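Local coordinates for coenzyme f420-dependent n5,n10-methylenetetrahydromethanopterin reductase (Methanopyrus kandleri, PDB 1EZW), which catalyses the reversible reduction of methylene-tetrahydromethanopterin to methyl-tetrahydromethanopterin with reduced coenzyme F420, a step of methanogenesis from CO2, at the interface of chains A and B and the interface of chains A and C. Coordinates in Å, arbitrary orientation; residue numbers count along the deposited sequence, not the author numbering. Chains: chain A/B/C, Coenzyme f420-dependent n5,n10-methylenetetrahydromethanopterin reductase.

Contact 1: the interface of chains A and B. Residues chain A 74, 158-162; chain B 40-41, 105.
The phenol ring of B:Tyr40 lies between A:Leu74 and its own neighbour B:Asn41. On one face A:Leu74 CD1 sits 3.9 Å above the plane, towards the rim. CB of B:Asn41 covers the rim of the opposite face. A:Leu74 runs alongside the ring and points the same way, and its CB meets B:Tyr40 CD1 at 3.7 Å. At the phenol end, the methyl CB of A:Ala159 packs against B:Tyr40 CZ at 3.6 Å. The hydroxyl OH of B:Tyr40 gives a hydrogen bond of 2.6 Å to the backbone O of A:Asp160. It meets that oxygen in the carbonyl plane, on a lone pair, at a C=O...donor angle of 138°. A phenylalanine here would probably keep the packing on A:Leu74 but leave the carbonyl of A:Asp160 without this donor, and the segment carrying it less firmly placed.

The carboxylate of A:Asp160 is shared by two lysines, one from each chain. B:Lys105 stretches out beyond CG, and its CG passes beside A:Thr158 O. B:Lys105 NZ reaches A:Asp160 OD1 at 2.9 Å in a salt bridge whose hydrogen bond is weak. A:Lys162 NZ donates to OD2 of A:Asp160 at 2.6 Å in a salt bridge within chain A, from well above the carboxylate plane. The acid is likely to ease the repulsion between the two ammonium groups. A:Lys162 bends back to get there, with chi2 at 137° and chi3 at -67°. Its tip lies too near the B:Asn41 amide, so that side-chain contact is doubtful and the exact position of the tip is uncertain. The backbones are clearer: A:Lys162 N donates to B:Asn41 O at 2.9 Å.

This patch belongs to the two-fold A-B interface of the homotetramer. An irregular stretch of chain A, together with helix 73-86, rests on a loop of chain B and helix 100-106 of a TIM-barrel subunit.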
loop_
_atom_site.group_PDB
_atom_site.type_symbol
_atom_site.label_atom_id
_atom_site.label_comp_id
_atom_site.label_asym_id
_atom_site.label_seq_id
_atom_site.Cartn_x
_atom_site.Cartn_y
_atom_site.Cartn_z
ATOM N N LEU A 74 -1.731 -22.383 -15.440
ATOM C CA LEU A 74 -0.799 -22.390 -14.321
ATOM C C LEU A 74 -0.471 -20.933 -13.963
ATOM O O LEU A 74 -0.166 -20.648 -12.814
ATOM C CB LEU A 74 0.506 -23.132 -14.674
ATOM C CG LEU A 74 0.333 -24.663 -14.682
ATOM C CD1 LEU A 74 1.621 -25.318 -15.278
ATOM C CD2 LEU A 74 0.096 -25.176 -13.234
ATOM N N THR A 158 5.400 -32.242 -15.120
ATOM C CA THR A 158 5.278 -32.367 -13.667
ATOM C C THR A 158 5.621 -30.988 -13.150
ATOM O O THR A 158 6.780 -30.635 -12.991
ATOM C CB THR A 158 6.249 -33.418 -13.138
ATOM O OG1 THR A 158 5.827 -34.683 -13.684
ATOM C CG2 THR A 158 6.220 -33.476 -11.641
ATOM N N ALA A 159 4.578 -30.217 -12.859
ATOM C CA ALA A 159 4.778 -28.821 -12.485
ATOM C C ALA A 159 4.788 -28.562 -10.988
ATOM O O ALA A 159 3.734 -28.455 -10.377
ATOM C CB ALA A 159 3.692 -27.991 -13.152
ATOM N N ASP A 160 5.982 -28.481 -10.398
ATOM C CA ASP A 160 6.067 -28.241 -8.984
ATOM C C ASP A 160 5.592 -26.816 -8.716
ATOM O O ASP A 160 5.526 -25.971 -9.632
ATOM C CB ASP A 160 7.494 -28.476 -8.488
ATOM C CG ASP A 160 8.480 -27.507 -9.063
ATOM O OD1 ASP A 160 8.475 -27.254 -10.286
ATOM O OD2 ASP A 160 9.305 -27.002 -8.279
ATOM N N VAL A 161 5.231 -26.590 -7.467
ATOM C CA VAL A 161 4.674 -25.309 -7.042
ATOM C C VAL A 161 5.319 -24.841 -5.762
ATOM O O VAL A 161 5.358 -25.562 -4.781
ATOM C CB VAL A 161 3.164 -25.465 -6.765
ATOM C CG1 VAL A 161 2.578 -24.132 -6.310
ATOM C CG2 VAL A 161 2.436 -25.949 -8.028
ATOM N N LYS A 162 5.831 -23.624 -5.754
ATOM C CA LYS A 162 6.395 -23.112 -4.525
ATOM C C LYS A 162 5.433 -22.146 -3.866
ATOM O O LYS A 162 5.244 -22.203 -2.652
ATOM C CB LYS A 162 7.725 -22.410 -4.771
ATOM C CG LYS A 162 8.921 -23.344 -4.740
ATOM C CD LYS A 162 9.808 -22.949 -5.879
ATOM C CE LYS A 162 9.073 -23.265 -7.153
ATOM N NZ LYS A 162 8.619 -24.676 -7.234
ATOM N N TYR B 40 5.603 -19.646 -13.437
ATOM C CA TYR B 40 4.304 -19.999 -12.866
ATOM C C TYR B 40 4.410 -20.615 -11.473
ATOM O O TYR B 40 3.468 -20.521 -10.671
ATOM C CB TYR B 40 3.563 -20.993 -13.803
ATOM C CG TYR B 40 4.058 -22.405 -13.584
ATOM C CD1 TYR B 40 3.503 -23.199 -12.569
ATOM C CD2 TYR B 40 5.250 -22.846 -14.203
ATOM C CE1 TYR B 40 4.121 -24.371 -12.135
ATOM C CE2 TYR B 40 5.882 -24.035 -13.773
ATOM C CZ TYR B 40 5.328 -24.772 -12.742
ATOM O OH TYR B 40 6.016 -25.855 -12.220
ATOM N N ASN B 41 5.549 -21.250 -11.163
ATOM C CA ASN B 41 5.637 -21.920 -9.874
ATOM C C ASN B 41 5.831 -20.989 -8.694
ATOM O O ASN B 41 5.672 -21.385 -7.553
ATOM C CB ASN B 41 6.762 -22.981 -9.875
ATOM C CG ASN B 41 8.089 -22.431 -10.345
ATOM O OD1 ASN B 41 8.191 -21.881 -11.426
ATOM N ND2 ASN B 41 9.117 -22.611 -9.543
ATOM N N LYS B 105 7.982 -28.130 -17.443
ATOM C CA LYS B 105 7.052 -28.357 -16.347
ATOM C C LYS B 105 5.645 -27.959 -16.780
ATOM O O LYS B 105 4.701 -28.644 -16.451
ATOM C CB LYS B 105 7.434 -27.536 -15.103
ATOM C CG LYS B 105 8.691 -28.026 -14.359
ATOM C CD LYS B 105 9.051 -26.982 -13.303
ATOM C CE LYS B 105 10.356 -27.272 -12.569
ATOM N NZ LYS B 105 10.673 -26.049 -11.740
#

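Contact 2: the interface of chains A and C. Residues chain A 17, 51, 54-55; chain C 17, 51, 54-55.
A:Ile55 follows directly on helix 45-54, with phi/psi of -95°/4°, and faces C:Ile55 in the same backbone shape across a two-fold axis. Both subunits are TIM barrels of the luciferase-like family, and the patch is formed by helices 16-28 and 45-54 and the residue that follows the latter.

A:Ile55 CD1 and C:Ile55 CD1 lie 4.0 Å apart, tip to tip. CG1 of A:Ile55 stands anti to the carbonyl carbon, and the turn at chi2 carries CD1 out to the partner chain. A:Ile55 CD1 also meets C:Leu51 CD1 at 3.7 Å. The leucine and isoleucine side chains cross at about a right angle. The twin of this contact joins A:Leu51 and C:Ile55. The CD1 methyls thus form a row across the axis, the isoleucines in the middle and a leucine at each end.

The other branch of each isoleucine turns to a threonine. CG2 of A:Ile55 lies 3.3 Å from CG2 of C:Thr17, and A:Thr17 meets C:Ile55 in the same way. This is tighter than usual for two methyl groups. The side chains slide past each other in opposite directions. With chi1 at 49°, each threonine places OG1 between its backbone N and carbonyl carbon and gives its methyl to the contact.

The polar link is through water. Water 1 lies between the backbone carbonyls, 3.1 Å from A:Thr17 O and also 3.1 Å from C:Thr17 O. Both oxygens can only accept, so the water would probably donate a hydrogen to each. It bridges helix 16-28 of one subunit to its copy, beside the methyl contacts of the threonines, leucines and isoleucines.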
loop_
_atom_site.group_PDB
_atom_site.type_symbol
_atom_site.label_atom_id
_atom_site.label_comp_id
_atom_site.label_asym_id
_atom_site.label_seq_id
_atom_site.Cartn_x
_atom_site.Cartn_y
_atom_site.Cartn_z
ATOM N N THR A 17 -6.425 3.687 -8.731
ATOM C CA THR A 17 -6.656 4.179 -7.382
ATOM C C THR A 17 -8.141 4.518 -7.156
ATOM O O THR A 17 -8.614 4.456 -6.023
ATOM C CB THR A 17 -5.783 5.417 -7.099
ATOM O OG1 THR A 17 -5.919 6.355 -8.182
ATOM C CG2 THR A 17 -4.353 5.009 -6.989
ATOM N N LEU A 51 -3.695 -3.795 -5.864
ATOM C CA LEU A 51 -3.791 -2.455 -5.261
ATOM C C LEU A 51 -5.043 -2.427 -4.350
ATOM O O LEU A 51 -5.007 -1.928 -3.231
ATOM C CB LEU A 51 -3.949 -1.412 -6.350
ATOM C CG LEU A 51 -4.053 0.046 -5.894
ATOM C CD1 LEU A 51 -2.758 0.472 -5.142
ATOM C CD2 LEU A 51 -4.289 0.890 -7.123
ATOM N N VAL A 54 -4.429 -4.069 -0.991
ATOM C CA VAL A 54 -3.626 -3.247 -0.087
ATOM C C VAL A 54 -4.475 -2.195 0.672
ATOM O O VAL A 54 -4.196 -1.874 1.847
ATOM C CB VAL A 54 -2.519 -2.578 -0.975
ATOM C CG1 VAL A 54 -1.909 -1.370 -0.347
ATOM C CG2 VAL A 54 -1.454 -3.655 -1.257
ATOM N N ILE A 55 -5.522 -1.725 -0.004
ATOM C CA ILE A 55 -6.422 -0.682 0.487
ATOM C C ILE A 55 -7.691 -1.165 1.183
ATOM O O ILE A 55 -8.543 -0.378 1.565
ATOM C CB ILE A 55 -6.826 0.209 -0.722
ATOM C CG1 ILE A 55 -5.564 0.806 -1.351
ATOM C CG2 ILE A 55 -7.773 1.289 -0.302
ATOM C CD1 ILE A 55 -4.769 1.650 -0.423
ATOM N N THR C 17 -8.711 7.285 1.468
ATOM C CA THR C 17 -8.412 6.744 0.151
ATOM C C THR C 17 -8.775 7.744 -0.961
ATOM O O THR C 17 -8.170 7.711 -2.032
ATOM C CB THR C 17 -9.158 5.414 -0.071
ATOM O OG1 THR C 17 -10.543 5.579 0.282
ATOM C CG2 THR C 17 -8.562 4.354 0.791
ATOM N N LEU C 51 -0.586 6.898 3.810
ATOM C CA LEU C 51 -1.376 6.201 2.782
ATOM C C LEU C 51 -1.076 6.862 1.414
ATOM O O LEU C 51 -0.870 6.189 0.411
ATOM C CB LEU C 51 -2.854 6.343 3.085
ATOM C CG LEU C 51 -3.824 5.664 2.114
ATOM C CD1 LEU C 51 -3.584 4.126 2.099
ATOM C CD2 LEU C 51 -5.225 6.006 2.558
ATOM N N VAL C 54 2.203 5.683 -0.078
ATOM C CA VAL C 54 2.129 4.332 -0.631
ATOM C C VAL C 54 1.558 4.310 -2.072
ATOM O O VAL C 54 1.974 3.485 -2.914
ATOM C CB VAL C 54 1.246 3.502 0.363
ATOM C CG1 VAL C 54 0.676 2.264 -0.244
ATOM C CG2 VAL C 54 2.129 3.166 1.581
ATOM N N ILE C 55 0.654 5.253 -2.332
ATOM C CA ILE C 55 -0.064 5.384 -3.600
ATOM C C ILE C 55 0.539 6.349 -4.615
ATOM O O ILE C 55 -0.021 6.587 -5.674
ATOM C CB ILE C 55 -1.517 5.839 -3.281
ATOM C CG1 ILE C 55 -2.178 4.806 -2.364
ATOM C CG2 ILE C 55 -2.311 6.021 -4.537
ATOM C CD1 ILE C 55 -2.257 3.443 -2.949
HETATM O O HOH W 1 -7.148 5.182 -3.430
#

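Contact 1 and contact 2 lie about 31 Å apart, between the centres of their C-alpha atoms. They have no residue position in common, and chain A uses different elements for each. Contact 1 draws on helix 73-86 and a loop of chain A, contact 2 on helices 16-28 and 45-54 and the residue just past the latter. Chain A can therefore hold B and C at once. Within a subunit, the contact 1 loop at 40-41 runs just before helix 45-54, tying the two surfaces. In the homotetramer of two loosely associated dimers, contact 2 may belong to the looser association, though these patches do not settle that.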